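Local structure of chymotrypsin (Cellulomonas bogoriensis, 2EA3) at residues P168-P171 against I172-A175. The protein is a bacterial chymotrypsin of the peptidase S1 family that probably cuts peptide bonds as a serine endopeptidase, the chain being the protease domain of a longer precursor. Numbering follows the deposited sequence.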
loop_
_atom_site.group_PDB
_atom_site.type_symbol
_atom_site.label_atom_id
_atom_site.label_comp_id
_atom_site.label_asym_id
_atom_site.label_seq_id
_atom_site.Cartn_x
_atom_site.Cartn_y
_atom_site.Cartn_z
ATOM N N PRO A 168 0.479 -8.119 3.131
ATOM C CA PRO A 168 1.963 -8.221 3.069
ATOM C C PRO A 168 2.479 -8.090 1.647
ATOM O O PRO A 168 1.803 -8.535 0.723
ATOM C CB PRO A 168 2.260 -9.649 3.558
ATOM C CG PRO A 168 1.036 -10.148 4.176
ATOM C CD PRO A 168 -0.156 -9.283 3.758
ATOM N N VAL A 169 3.662 -7.506 1.461
ATOM C CA VAL A 169 4.179 -7.313 0.080
ATOM C C VAL A 169 4.721 -8.581 -0.581
ATOM O O VAL A 169 4.643 -8.722 -1.783
ATOM C CB VAL A 169 5.283 -6.213 -0.043
ATOM C CG1 VAL A 169 4.690 -4.772 0.087
ATOM C CG2 VAL A 169 6.407 -6.471 0.939
ATOM N N ASN A 170 5.306 -9.491 0.192
ATOM C CA ASN A 170 5.954 -10.641 -0.428
ATOM C C ASN A 170 5.058 -11.498 -1.326
ATOM O O ASN A 170 5.478 -11.839 -2.429
ATOM C CB ASN A 170 6.753 -11.481 0.597
ATOM C CG ASN A 170 8.015 -10.766 1.055
ATOM O OD1 ASN A 170 8.465 -9.815 0.414
ATOM N ND2 ASN A 170 8.600 -11.228 2.166
ATOM N N PRO A 171 3.824 -11.828 -0.876
ATOM C CA PRO A 171 2.908 -12.536 -1.771
ATOM C C PRO A 171 2.556 -11.776 -3.050
ATOM O O PRO A 171 2.273 -12.409 -4.069
ATOM C CB PRO A 171 1.650 -12.739 -0.911
ATOM C CG PRO A 171 2.171 -12.724 0.505
ATOM C CD PRO A 171 3.237 -11.669 0.471
ATOM N N ILE A 172 2.591 -10.443 -3.016
ATOM C CA ILE A 172 2.295 -9.653 -4.224
ATOM C C ILE A 172 3.445 -9.771 -5.226
ATOM O O ILE A 172 3.226 -9.987 -6.414
ATOM C CB ILE A 172 2.075 -8.152 -3.914
ATOM C CG1 ILE A 172 1.143 -7.973 -2.701
ATOM C CG2 ILE A 172 1.520 -7.423 -5.171
ATOM C CD1 ILE A 172 1.016 -6.513 -2.196
ATOM N N LEU A 173 4.669 -9.599 -4.745
ATOM C CA LEU A 173 5.842 -9.756 -5.586
ATOM C C LEU A 173 5.869 -11.170 -6.190
ATOM O O LEU A 173 6.122 -11.324 -7.377
ATOM C CB LEU A 173 7.111 -9.461 -4.779
ATOM C CG LEU A 173 7.131 -8.058 -4.136
ATOM C CD1 LEU A 173 8.326 -7.928 -3.187
ATOM C CD2 LEU A 173 7.119 -6.943 -5.209
ATOM N N GLN A 174 5.567 -12.178 -5.377
ATOM C CA GLN A 174 5.516 -13.563 -5.840
ATOM C C GLN A 174 4.413 -13.780 -6.879
ATOM O O GLN A 174 4.633 -14.430 -7.904
ATOM C CB GLN A 174 5.306 -14.507 -4.655
ATOM C CG GLN A 174 5.268 -15.996 -5.038
ATOM C CD GLN A 174 6.643 -16.585 -5.313
ATOM O OE1 GLN A 174 7.496 -15.961 -5.960
ATOM N NE2 GLN A 174 6.864 -17.807 -4.821
ATOM N N ALA A 175 3.235 -13.214 -6.621
ATOM C CA ALA A 175 2.082 -13.415 -7.513
ATOM C C ALA A 175 2.398 -12.961 -8.926
ATOM O O ALA A 175 2.062 -13.645 -9.883
ATOM C CB ALA A 175 0.844 -12.682 -6.980
#
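Ile172 sets CG1 beside its backbone N and anti to its carbonyl carbon (chi1 -46°), which carries the branch back along the first turn of the helix: CG1 comes to 3.5 Å from Pro168 O, and CD1 packs alongside Val169 CA at 4.0 Å. Leu173 turns its CG the same way (chi1 -57°), so that CG rests 3.5 Å from Val169 O while CD1 reaches the end of the Asn170 side chain, the two side chains running at a slant to each other. Val169 O is thus flanked by aliphatic carbons of both residues. It accepts a nearly straight bond from Leu173 N (3.1 Å, 169° at the hydrogen) and a weak, strongly bent one from Ile172 N. The alpha-helical i to i+4 pattern continues with Gln174 N to Asn170 O (3.0 Å) and Ala175 N to Pro171 O (2.8 Å). Pro171, having no N-H, fits in the first turn, where its nitrogen is not called on to donate; its ring lies on the exposed side. Gln174 CB lies 3.5 Å from Asn170 O. This short helix, 169-176, follows directly on strand 161-168 of the second barrel, as the C-terminal helix does in chymotrypsin-like proteases, and the backbone of Val169 still bonds to Gln148 of strand 146-154. Its buried face packs on the other barrel: Val169 touches Phe21 and Ile28, Ile172 meets Ile28 and Tyr57, and Leu173 reaches Val23, joining strands 14-23, 26-29 and 57-62 to the helix.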